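Local atomic coordinates of phosphoribosyltransferase (Thermus thermophilus, PDB entry 1WD5), a protein that probably acts as a type I phosphoribosyltransferase, moving a phosphoribosyl group from an activated donor to an acceptor, though its own reaction is not established. Residues G58-P63 with R84-S89; G34-D39 with E200-E205; A14-P19 with E171-S176. All coordinates share one frame; numbering follows the deposited sequence.

Contact 1 of 3, residues G58-P63 with R84-S89; sequences GAPGNP and RYADQS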
ATOM      1  N   GLY A  58       7.816 -14.535  -0.075  1.00 16.77           N
ATOM      2  CA  GLY A  58       8.652 -14.840  -1.222  1.00 18.74           C
ATOM      3  C   GLY A  58       8.921 -16.305  -1.485  1.00 20.47           C
ATOM      4  O   GLY A  58       8.698 -17.152  -0.625  1.00 20.46           O
ATOM      5  N   ALA A  59       9.418 -16.594  -2.684  1.00 22.15           N
ATOM      6  CA  ALA A  59       9.719 -17.957  -3.111  1.00 22.03           C
ATOM      7  C   ALA A  59      11.044 -18.484  -2.557  1.00 23.64           C
ATOM      8  O   ALA A  59      11.915 -17.715  -2.151  1.00 21.47           O
ATOM      9  CB  ALA A  59       9.738 -18.019  -4.628  1.00 21.92           C
ATOM     10  N   PRO A  60      11.211 -19.817  -2.541  1.00 24.72           N
ATOM     11  CA  PRO A  60      12.442 -20.433  -2.035  1.00 26.77           C
ATOM     12  C   PRO A  60      13.685 -19.936  -2.776  1.00 28.81           C
ATOM     13  O   PRO A  60      13.765 -20.008  -4.006  1.00 28.79           O
ATOM     14  CB  PRO A  60      12.193 -21.923  -2.252  1.00 27.06           C
ATOM     15  CG  PRO A  60      10.703 -22.039  -2.097  1.00 27.31           C
ATOM     16  CD  PRO A  60      10.213 -20.845  -2.883  1.00 26.01           C
ATOM     17  N   GLY A  61      14.647 -19.421  -2.017  1.00 31.46           N
ATOM     18  CA  GLY A  61      15.877 -18.922  -2.606  1.00 34.25           C
ATOM     19  C   GLY A  61      15.714 -17.668  -3.446  1.00 36.19           C
ATOM     20  O   GLY A  61      16.702 -17.049  -3.841  1.00 38.20           O
ATOM     21  N   ASN A  62      14.472 -17.282  -3.719  1.00 36.73           N
ATOM     22  CA  ASN A  62      14.211 -16.097  -4.529  1.00 35.45           C
ATOM     23  C   ASN A  62      13.152 -15.219  -3.870  1.00 34.87           C
ATOM     24  O   ASN A  62      11.995 -15.192  -4.289  1.00 33.23           O
ATOM     25  CB  ASN A  62      13.752 -16.516  -5.926  1.00 36.15           C
ATOM     26  CG  ASN A  62      13.627 -15.346  -6.872  1.00 37.67           C
ATOM     27  OD1 ASN A  62      13.306 -15.518  -8.048  1.00 38.10           O
ATOM     28  ND2 ASN A  62      13.880 -14.143  -6.365  1.00 38.19           N
ATOM     29  N   PRO A  63      13.548 -14.474  -2.828  1.00 34.44           N
ATOM     30  CA  PRO A  63      12.655 -13.585  -2.084  1.00 33.82           C
ATOM     31  C   PRO A  63      11.934 -12.529  -2.913  1.00 32.78           C
ATOM     32  O   PRO A  63      10.791 -12.186  -2.618  1.00 34.39           O
ATOM     33  CB  PRO A  63      13.579 -12.973  -1.032  1.00 34.37           C
ATOM     34  CG  PRO A  63      14.909 -12.968  -1.716  1.00 35.20           C
ATOM     35  CD  PRO A  63      14.937 -14.330  -2.357  1.00 35.02           C
ATOM     36  N   ARG A  84       3.119 -24.412  -7.268  1.00 20.51           N
ATOM     37  CA  ARG A  84       3.914 -24.867  -8.403  1.00 19.64           C
ATOM     38  C   ARG A  84       5.370 -24.461  -8.218  1.00 21.21           C
ATOM     39  O   ARG A  84       6.249 -24.934  -8.940  1.00 21.25           O
ATOM     40  CB  ARG A  84       3.368 -24.299  -9.721  1.00 18.77           C
ATOM     41  CG  ARG A  84       2.076 -24.965 -10.179  1.00 17.87           C
ATOM     42  CD  ARG A  84       1.845 -24.783 -11.673  1.00 17.95           C
ATOM     43  NE  ARG A  84       1.330 -23.462 -12.014  1.00 18.65           N
ATOM     44  CZ  ARG A  84       0.061 -23.093 -11.874  1.00 17.43           C
ATOM     45  NH1 ARG A  84      -0.838 -23.943 -11.400  1.00 17.77           N
ATOM     46  NH2 ARG A  84      -0.310 -21.870 -12.214  1.00 20.63           N
ATOM     47  N   TYR A  85       5.619 -23.594  -7.238  1.00 20.17           N
ATOM     48  CA  TYR A  85       6.976 -23.131  -6.948  1.00 21.01           C
ATOM     49  C   TYR A  85       7.481 -23.579  -5.580  1.00 21.41           C
ATOM     50  O   TYR A  85       8.673 -23.483  -5.293  1.00 21.72           O
ATOM     51  CB  TYR A  85       7.054 -21.604  -6.996  1.00 20.42           C
ATOM     52  CG  TYR A  85       7.021 -21.010  -8.378  1.00 20.41           C
ATOM     53  CD1 TYR A  85       5.814 -20.651  -8.977  1.00 19.08           C
ATOM     54  CD2 TYR A  85       8.201 -20.786  -9.082  1.00 19.92           C
ATOM     55  CE1 TYR A  85       5.787 -20.075 -10.246  1.00 20.87           C
ATOM     56  CE2 TYR A  85       8.185 -20.217 -10.347  1.00 21.62           C
ATOM     57  CZ  TYR A  85       6.975 -19.860 -10.923  1.00 20.38           C
ATOM     58  OH  TYR A  85       6.962 -19.276 -12.168  1.00 21.20           O
ATOM     59  N   ALA A  86       6.580 -24.057  -4.732  1.00 20.61           N
ATOM     60  CA  ALA A  86       6.974 -24.476  -3.395  1.00 21.40           C
ATOM     61  C   ALA A  86       5.950 -25.417  -2.793  1.00 21.95           C
ATOM     62  O   ALA A  86       4.815 -25.495  -3.264  1.00 21.42           O
ATOM     63  CB  ALA A  86       7.137 -23.245  -2.494  1.00 19.85           C
ATOM     64  N   ASP A  87       6.361 -26.127  -1.746  1.00 22.12           N
ATOM     65  CA  ASP A  87       5.470 -27.048  -1.058  1.00 23.17           C
ATOM     66  C   ASP A  87       4.766 -26.261   0.041  1.00 21.98           C
ATOM     67  O   ASP A  87       5.221 -25.183   0.427  1.00 20.33           O
ATOM     68  CB  ASP A  87       6.261 -28.199  -0.441  1.00 27.74           C
ATOM     69  CG  ASP A  87       7.107 -27.754   0.728  1.00 32.90           C
ATOM     70  OD1 ASP A  87       8.176 -27.147   0.511  1.00 35.91           O
ATOM     71  OD2 ASP A  87       6.684 -28.000   1.873  1.00 37.68           O
ATOM     72  N   GLN A  88       3.668 -26.802   0.555  1.00 19.77           N
ATOM     73  CA  GLN A  88       2.902 -26.119   1.586  1.00 20.47           C
ATOM     74  C   GLN A  88       3.693 -25.830   2.861  1.00 20.46           C
ATOM     75  O   GLN A  88       3.557 -24.754   3.441  1.00 20.79           O
ATOM     76  CB  GLN A  88       1.651 -26.933   1.931  1.00 20.73           C
ATOM     77  CG  GLN A  88       0.656 -26.221   2.845  1.00 20.18           C
ATOM     78  CD  GLN A  88       0.011 -25.012   2.188  1.00 22.54           C
ATOM     79  OE1 GLN A  88      -0.360 -25.054   1.015  1.00 24.20           O
ATOM     80  NE2 GLN A  88      -0.142 -23.934   2.949  1.00 20.65           N
ATOM     81  N   SER A  89       4.518 -26.774   3.303  1.00 19.47           N
ATOM     82  CA  SER A  89       5.288 -26.565   4.527  1.00 20.65           C
ATOM     83  C   SER A  89       6.225 -25.359   4.420  1.00 19.73           C
ATOM     84  O   SER A  89       6.389 -24.615   5.387  1.00 20.53           O
ATOM     85  CB  SER A  89       6.084 -27.824   4.888  1.00 20.75           C
ATOM     86  OG  SER A  89       7.235 -27.955   4.079  1.00 27.26           O
TER
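Pro60 and Ala86 face each other with their CA atoms 6.9 Å apart, Pro60 on the type II turn that runs from Ala59 to Asn62 and Ala86 on the bend leading into helix 88-112. The turn is closed by Asn62 N donating to Ala59 O at 3.0 Å. Proline suits its second position because the ring already holds the phi that is needed there, and Gly61 readily takes the positive phi (68°) of the third. Across the contact the edge of the proline ring rests on a methyl group: Pro60 CG lies 3.8 Å from Ala86 CB, with Pro60 CD nearly as close. Pro60 CD also comes within 3.9 Å of Tyr85 O, a van der Waals approach. Tyr85 starts toward the turn, but its ring swings away to meet Phe65 edge-to-face. Leu67 of strand 66-71 touches Ala59 and Pro60 on one segment and Tyr85 and Ala86 on the other. Gly58, at the root of the turn, is hydrogen-bonded from N to Glu94 and from O to Tyr90, both on helix 88-112, which Asp87 precedes as N-cap. No hydrogen bond crosses between the segments and only 98 Å² is buried, so the touch is a light apolar one at the surface, made by a proline ring, a methyl group and a carbonyl oxygen in van der Waals contact.

Contact 2 of 3, residues G34-D39 with E200-E205; sequences GVVVAD and EAILLE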
ATOM      1  N   GLY A  34       4.217   6.609   2.752  1.00 13.26           N
ATOM      2  CA  GLY A  34       2.958   6.516   2.040  1.00 13.02           C
ATOM      3  C   GLY A  34       1.768   6.986   2.857  1.00 12.35           C
ATOM      4  O   GLY A  34       0.761   7.427   2.300  1.00 11.66           O
ATOM      5  N   VAL A  35       1.874   6.900   4.179  1.00 13.06           N
ATOM      6  CA  VAL A  35       0.781   7.320   5.045  1.00 11.18           C
ATOM      7  C   VAL A  35       0.597   8.830   4.963  1.00 10.99           C
ATOM      8  O   VAL A  35      -0.515   9.327   5.102  1.00 10.75           O
ATOM      9  CB  VAL A  35       1.027   6.890   6.513  1.00 11.91           C
ATOM     10  CG1 VAL A  35      -0.079   7.429   7.415  1.00 13.54           C
ATOM     11  CG2 VAL A  35       1.064   5.369   6.607  1.00 12.87           C
ATOM     12  N   VAL A  36       1.683   9.560   4.724  1.00 12.47           N
ATOM     13  CA  VAL A  36       1.589  11.015   4.606  1.00 12.34           C
ATOM     14  C   VAL A  36       0.808  11.377   3.349  1.00 12.68           C
ATOM     15  O   VAL A  36      -0.100  12.214   3.387  1.00 12.50           O
ATOM     16  CB  VAL A  36       2.979  11.679   4.525  1.00 13.21           C
ATOM     17  CG1 VAL A  36       2.820  13.178   4.326  1.00 14.67           C
ATOM     18  CG2 VAL A  36       3.763  11.403   5.801  1.00 14.71           C
ATOM     19  N   VAL A  37       1.159  10.747   2.229  1.00 12.09           N
ATOM     20  CA  VAL A  37       0.463  11.017   0.979  1.00 11.16           C
ATOM     21  C   VAL A  37      -1.000  10.610   1.134  1.00 11.40           C
ATOM     22  O   VAL A  37      -1.902  11.333   0.713  1.00 11.23           O
ATOM     23  CB  VAL A  37       1.076  10.231  -0.205  1.00 11.94           C
ATOM     24  CG1 VAL A  37       0.351  10.597  -1.497  1.00 11.24           C
ATOM     25  CG2 VAL A  37       2.578  10.548  -0.334  1.00 12.64           C
ATOM     26  N   ALA A  38      -1.225   9.449   1.747  1.00 12.59           N
ATOM     27  CA  ALA A  38      -2.576   8.923   1.955  1.00 12.17           C
ATOM     28  C   ALA A  38      -3.446   9.845   2.814  1.00 13.52           C
ATOM     29  O   ALA A  38      -4.633  10.051   2.530  1.00 12.44           O
ATOM     30  CB  ALA A  38      -2.497   7.542   2.595  1.00 10.83           C
ATOM     31  N   ASP A  39      -2.860  10.387   3.876  1.00 14.09           N
ATOM     32  CA  ASP A  39      -3.598  11.278   4.761  1.00 13.10           C
ATOM     33  C   ASP A  39      -4.069  12.519   4.003  1.00 14.11           C
ATOM     34  O   ASP A  39      -5.206  12.962   4.171  1.00 13.96           O
ATOM     35  CB  ASP A  39      -2.719  11.704   5.942  1.00 13.04           C
ATOM     36  CG  ASP A  39      -3.446  12.634   6.899  1.00 15.94           C
ATOM     37  OD1 ASP A  39      -4.285  12.150   7.684  1.00 19.66           O
ATOM     38  OD2 ASP A  39      -3.189  13.854   6.857  1.00 18.14           O
ATOM     39  N   GLU A 200       2.110   7.217  13.786  1.00 15.71           N
ATOM     40  CA  GLU A 200       1.180   7.133  14.906  1.00 15.94           C
ATOM     41  C   GLU A 200       0.462   8.459  15.120  1.00 15.20           C
ATOM     42  O   GLU A 200      -0.735   8.483  15.410  1.00 14.15           O
ATOM     43  CB  GLU A 200       1.912   6.749  16.190  1.00 19.96           C
ATOM     44  CG  GLU A 200       2.224   5.266  16.326  1.00 25.45           C
ATOM     45  CD  GLU A 200       2.939   4.947  17.631  1.00 28.87           C
ATOM     46  OE1 GLU A 200       2.518   5.472  18.686  1.00 30.72           O
ATOM     47  OE2 GLU A 200       3.915   4.164  17.601  1.00 33.45           O
ATOM     48  N   ALA A 201       1.199   9.557  14.992  1.00 14.67           N
ATOM     49  CA  ALA A 201       0.627  10.892  15.169  1.00 14.82           C
ATOM     50  C   ALA A 201      -0.480  11.114  14.138  1.00 15.47           C
ATOM     51  O   ALA A 201      -1.545  11.644  14.456  1.00 15.04           O
ATOM     52  CB  ALA A 201       1.708  11.946  15.007  1.00 13.40           C
ATOM     53  N   ILE A 202      -0.221  10.698  12.901  1.00 13.92           N
ATOM     54  CA  ILE A 202      -1.200  10.844  11.834  1.00 14.78           C
ATOM     55  C   ILE A 202      -2.422   9.969  12.097  1.00 15.56           C
ATOM     56  O   ILE A 202      -3.556  10.436  11.998  1.00 17.03           O
ATOM     57  CB  ILE A 202      -0.590  10.468  10.476  1.00 14.59           C
ATOM     58  CG1 ILE A 202       0.488  11.489  10.102  1.00 15.53           C
ATOM     59  CG2 ILE A 202      -1.676  10.417   9.410  1.00 17.23           C
ATOM     60  CD1 ILE A 202       1.232  11.160   8.834  1.00 14.55           C
ATOM     61  N   LEU A 203      -2.185   8.708  12.447  1.00 14.56           N
ATOM     62  CA  LEU A 203      -3.267   7.768  12.720  1.00 15.78           C
ATOM     63  C   LEU A 203      -4.189   8.194  13.872  1.00 17.11           C
ATOM     64  O   LEU A 203      -5.395   7.929  13.839  1.00 17.23           O
ATOM     65  CB  LEU A 203      -2.689   6.378  13.020  1.00 15.51           C
ATOM     66  CG  LEU A 203      -2.024   5.612  11.868  1.00 15.03           C
ATOM     67  CD1 LEU A 203      -1.446   4.297  12.388  1.00 15.61           C
ATOM     68  CD2 LEU A 203      -3.046   5.339  10.777  1.00 17.22           C
ATOM     69  N   LEU A 204      -3.618   8.840  14.886  1.00 16.29           N
ATOM     70  CA  LEU A 204      -4.376   9.292  16.055  1.00 17.60           C
ATOM     71  C   LEU A 204      -5.529  10.227  15.711  1.00 16.53           C
ATOM     72  O   LEU A 204      -6.587  10.173  16.341  1.00 15.74           O
ATOM     73  CB  LEU A 204      -3.443   9.989  17.054  1.00 19.50           C
ATOM     74  CG  LEU A 204      -2.595   9.091  17.959  1.00 23.74           C
ATOM     75  CD1 LEU A 204      -1.493   9.904  18.627  1.00 23.99           C
ATOM     76  CD2 LEU A 204      -3.489   8.441  19.008  1.00 22.63           C
ATOM     77  N   GLU A 205      -5.322  11.084  14.717  1.00 18.18           N
ATOM     78  CA  GLU A 205      -6.349  12.035  14.293  1.00 18.14           C
ATOM     79  C   GLU A 205      -7.582  11.347  13.697  1.00 18.57           C
ATOM     80  O   GLU A 205      -8.645  11.968  13.570  1.00 17.11           O
ATOM     81  CB  GLU A 205      -5.781  13.011  13.252  1.00 19.42           C
ATOM     82  CG  GLU A 205      -4.940  14.161  13.804  1.00 22.10           C
ATOM     83  CD  GLU A 205      -5.753  15.136  14.654  1.00 23.36           C
ATOM     84  OE1 GLU A 205      -6.118  14.780  15.793  1.00 23.98           O
ATOM     85  OE2 GLU A 205      -6.032  16.259  14.184  1.00 21.52           O
TER
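Ile202 lies against three residues of helix 33-45 and accounts for every close contact here. Its CG2 methyl sits 3.6 Å from Asp39 OD1 and 3.8 Å from Asp39 CB, and also reaches Val35 CG1 at 3.9 Å. The other branch runs out extended (chi2 175°) and brings CD1 to within 4.0 Å of Val36 CG2, the two side chains crossing at about a right angle, whereas Val35 and Ile202 pass alongside in opposite directions. A beta-branched chain suits the place, since its two arms can serve different neighbours at once. In Asp39, CG stands anti to the backbone N (chi1 -180°), which carries the carboxylate out beside the isoleucine methyl.

Behind these groups the short helical segments 34-39 and 200-204 run roughly the same way, at 26°, their axes 10.4 Å apart at closest approach. The C-terminal helix 196-204 is thereby packed on helix 33-45, which follows strand 26-29 of the central sheet, with one isoleucine as the joint. Leu203, at the next position, packs on Tyr109 and Val112 of helix 88-112 and on Leu49 of strand 48-59; Val36 also touches Val194, Arg6 and Arg7.

Asp39 is buried, yet its acid oxygens are well supplied: OD2 forms salt bridges with Arg43 NE and Arg7 NH1, and OD1 accepts from Trp206 NE1. The chemistry thus implies a joint apolar on the Ile202 side, beside a carboxylate whose charge is probably balanced by Arg43 and Arg7, on helices 33-45 and 6-17, and which is tied by OD1 to Trp206.

Contact 3 of 3, residues A14-P19 with E171-S176; sequences AEALAP and EVVALS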
ATOM      1  N   ALA A  14      -4.980  13.533  -5.127  1.00 14.67           N
ATOM      2  CA  ALA A  14      -6.395  13.632  -4.778  1.00 15.44           C
ATOM      3  C   ALA A  14      -7.169  14.267  -5.933  1.00 15.75           C
ATOM      4  O   ALA A  14      -8.308  13.893  -6.209  1.00 15.89           O
ATOM      5  CB  ALA A  14      -6.568  14.467  -3.518  1.00 15.96           C
ATOM      6  N   GLU A  15      -6.543  15.229  -6.601  1.00 14.96           N
ATOM      7  CA  GLU A  15      -7.165  15.911  -7.732  1.00 16.21           C
ATOM      8  C   GLU A  15      -7.327  14.960  -8.925  1.00 16.03           C
ATOM      9  O   GLU A  15      -8.331  15.003  -9.635  1.00 16.95           O
ATOM     10  CB  GLU A  15      -6.327  17.140  -8.118  1.00 15.34           C
ATOM     11  CG  GLU A  15      -6.566  18.348  -7.208  1.00 17.19           C
ATOM     12  CD  GLU A  15      -5.419  19.346  -7.208  1.00 20.85           C
ATOM     13  OE1 GLU A  15      -4.637  19.380  -8.183  1.00 19.97           O
ATOM     14  OE2 GLU A  15      -5.303  20.113  -6.227  1.00 22.44           O
ATOM     15  N   ALA A  16      -6.344  14.093  -9.138  1.00 15.62           N
ATOM     16  CA  ALA A  16      -6.419  13.134 -10.238  1.00 16.26           C
ATOM     17  C   ALA A  16      -7.485  12.074  -9.949  1.00 16.82           C
ATOM     18  O   ALA A  16      -8.052  11.482 -10.869  1.00 16.30           O
ATOM     19  CB  ALA A  16      -5.059  12.461 -10.443  1.00 13.91           C
ATOM     20  N   LEU A  17      -7.765  11.850  -8.666  1.00 15.70           N
ATOM     21  CA  LEU A  17      -8.749  10.847  -8.255  1.00 16.70           C
ATOM     22  C   LEU A  17     -10.189  11.350  -8.196  1.00 18.42           C
ATOM     23  O   LEU A  17     -11.130  10.564  -8.326  1.00 15.66           O
ATOM     24  CB  LEU A  17      -8.378  10.281  -6.881  1.00 14.48           C
ATOM     25  CG  LEU A  17      -7.092   9.462  -6.749  1.00 16.15           C
ATOM     26  CD1 LEU A  17      -6.775   9.261  -5.270  1.00 14.82           C
ATOM     27  CD2 LEU A  17      -7.255   8.115  -7.444  1.00 16.22           C
ATOM     28  N   ALA A  18     -10.358  12.654  -7.992  1.00 19.06           N
ATOM     29  CA  ALA A  18     -11.687  13.256  -7.884  1.00 21.24           C
ATOM     30  C   ALA A  18     -12.682  12.871  -8.983  1.00 23.23           C
ATOM     31  O   ALA A  18     -13.851  12.609  -8.704  1.00 23.78           O
ATOM     32  CB  ALA A  18     -11.559  14.779  -7.815  1.00 20.09           C
ATOM     33  N   PRO A  19     -12.236  12.837 -10.247  1.00 23.97           N
ATOM     34  CA  PRO A  19     -13.141  12.482 -11.347  1.00 25.17           C
ATOM     35  C   PRO A  19     -13.645  11.037 -11.353  1.00 25.31           C
ATOM     36  O   PRO A  19     -14.655  10.737 -11.989  1.00 23.90           O
ATOM     37  CB  PRO A  19     -12.309  12.787 -12.596  1.00 25.79           C
ATOM     38  CG  PRO A  19     -11.315  13.814 -12.124  1.00 26.47           C
ATOM     39  CD  PRO A  19     -10.937  13.288 -10.769  1.00 24.88           C
ATOM     40  N   GLU A 171      -7.172  -0.968 -11.322  1.00 17.79           N
ATOM     41  CA  GLU A 171      -7.136   0.344 -11.940  1.00 18.99           C
ATOM     42  C   GLU A 171      -5.972   1.067 -11.273  1.00 18.61           C
ATOM     43  O   GLU A 171      -5.805   0.999 -10.052  1.00 18.81           O
ATOM     44  CB  GLU A 171      -8.434   1.108 -11.676  1.00 21.86           C
ATOM     45  CG  GLU A 171      -8.553   2.382 -12.499  1.00 27.13           C
ATOM     46  CD  GLU A 171      -9.765   3.214 -12.132  1.00 29.51           C
ATOM     47  OE1 GLU A 171     -10.830   2.634 -11.826  1.00 29.50           O
ATOM     48  OE2 GLU A 171      -9.656   4.455 -12.162  1.00 35.08           O
ATOM     49  N   VAL A 172      -5.157   1.735 -12.073  1.00 16.97           N
ATOM     50  CA  VAL A 172      -4.012   2.454 -11.545  1.00 16.58           C
ATOM     51  C   VAL A 172      -4.043   3.920 -11.935  1.00 17.75           C
ATOM     52  O   VAL A 172      -4.306   4.262 -13.090  1.00 17.33           O
ATOM     53  CB  VAL A 172      -2.686   1.857 -12.058  1.00 16.50           C
ATOM     54  CG1 VAL A 172      -1.526   2.765 -11.674  1.00 15.92           C
ATOM     55  CG2 VAL A 172      -2.480   0.462 -11.474  1.00 17.02           C
ATOM     56  N   VAL A 173      -3.778   4.778 -10.957  1.00 16.65           N
ATOM     57  CA  VAL A 173      -3.725   6.212 -11.174  1.00 17.88           C
ATOM     58  C   VAL A 173      -2.319   6.651 -10.780  1.00 19.03           C
ATOM     59  O   VAL A 173      -1.972   6.661  -9.599  1.00 20.86           O
ATOM     60  CB  VAL A 173      -4.759   6.960 -10.305  1.00 17.72           C
ATOM     61  CG1 VAL A 173      -4.592   8.462 -10.474  1.00 17.84           C
ATOM     62  CG2 VAL A 173      -6.167   6.546 -10.709  1.00 18.89           C
ATOM     63  N   ALA A 174      -1.508   6.988 -11.776  1.00 18.63           N
ATOM     64  CA  ALA A 174      -0.135   7.422 -11.538  1.00 19.34           C
ATOM     65  C   ALA A 174       0.049   8.793 -12.169  1.00 19.88           C
ATOM     66  O   ALA A 174      -0.270   8.985 -13.341  1.00 20.63           O
ATOM     67  CB  ALA A 174       0.843   6.424 -12.148  1.00 18.36           C
ATOM     68  N   LEU A 175       0.561   9.743 -11.391  1.00 19.63           N
ATOM     69  CA  LEU A 175       0.765  11.102 -11.881  1.00 20.00           C
ATOM     70  C   LEU A 175       1.917  11.183 -12.869  1.00 20.60           C
ATOM     71  O   LEU A 175       1.889  11.978 -13.810  1.00 20.58           O
ATOM     72  CB  LEU A 175       1.037  12.052 -10.712  1.00 19.01           C
ATOM     73  CG  LEU A 175      -0.047  12.158  -9.641  1.00 18.41           C
ATOM     74  CD1 LEU A 175       0.369  13.198  -8.600  1.00 16.38           C
ATOM     75  CD2 LEU A 175      -1.368  12.541 -10.288  1.00 19.15           C
ATOM     76  N   SER A 176       2.929  10.354 -12.651  1.00 20.43           N
ATOM     77  CA  SER A 176       4.102  10.343 -13.509  1.00 21.43           C
ATOM     78  C   SER A 176       4.701   8.948 -13.610  1.00 21.01           C
ATOM     79  O   SER A 176       4.819   8.234 -12.611  1.00 20.00           O
ATOM     80  CB  SER A 176       5.148  11.317 -12.960  1.00 21.23           C
ATOM     81  OG  SER A 176       6.411  11.094 -13.560  1.00 26.47           O
TER
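Ala16, Leu17, Val173 and Leu175 meet through aliphatic carbons alone, so no flat group has a face in this contact; the two carboxylates of the segments, of Glu15 and Glu171, stand clear of the opposite segment. Glu171 OE1 forms a salt bridge with Arg150 NH2 on the neighbouring strand. Glu15 OE2 is hydrogen-bonded to N4 of a MES molecule, probably from the crystallisation liquor.

Within the apolar patch, Leu17 reaches over the fork of Val173. Its CD2 lies 3.8 Å from Val173 CG2 and 4.0 Å from both Val173 CB and Val173 CG1, so this one methyl sits against the branch point and both prongs. Leu17 CG stands anti to the carbonyl carbon (chi1 -66°), and the chain then extends, which brings its end nearer the strand than its root suggests. Ala16 fills the next place along: its CB touches Leu175 CD2 at 3.7 Å and Val173 CG1 at 4.0 Å. A residue this small lets the helix come down close to both, while the beta-branched valine is at home in an extended strand and presents a broad surface. The closest CA atoms, those of Leu17 and Val173, are 7.4 Å apart; 148 Å² is buried and no hydrogen bond crosses.

The C-terminal part of helix 6-17 thus lies over strand 171-174, the strand at one edge of the sheet, parallel to its neighbour 150-155 and bonded to it through the backbone at Val153 and Val155. Leu20 and Phe3 extend the apolar cover onto Val173 and Leu175. Leu175 also packs on Leu12 and Leu13 farther back along the same helix, and Leu17 touches Ala154 of strand 150-155 and, on helix 33-45, Val41 and Leu45.

Contacts 2 and 3 are the closer pair, with centres 19 Å and nearest atoms about 7 Å apart; their segments alternate along the chain (14-19, 34-39, 171-176, 200-205), so the loops they close cross. Strand 171-174 is followed by helix 196-204, and helix 33-45 touches the helix of contact 3. Contact 1 is remote, its centre 34 Å from that of contact 2 and 35 Å from that of contact 3, across the chain's centre and nested in sequence inside both. Through Val37, helix 33-45 reaches Asp128 in the loop after strand 122-126, whose Asp-Asp sequence in relatives binds PRPP; this helix, rather than contact 2 itself, probably lies near the active site.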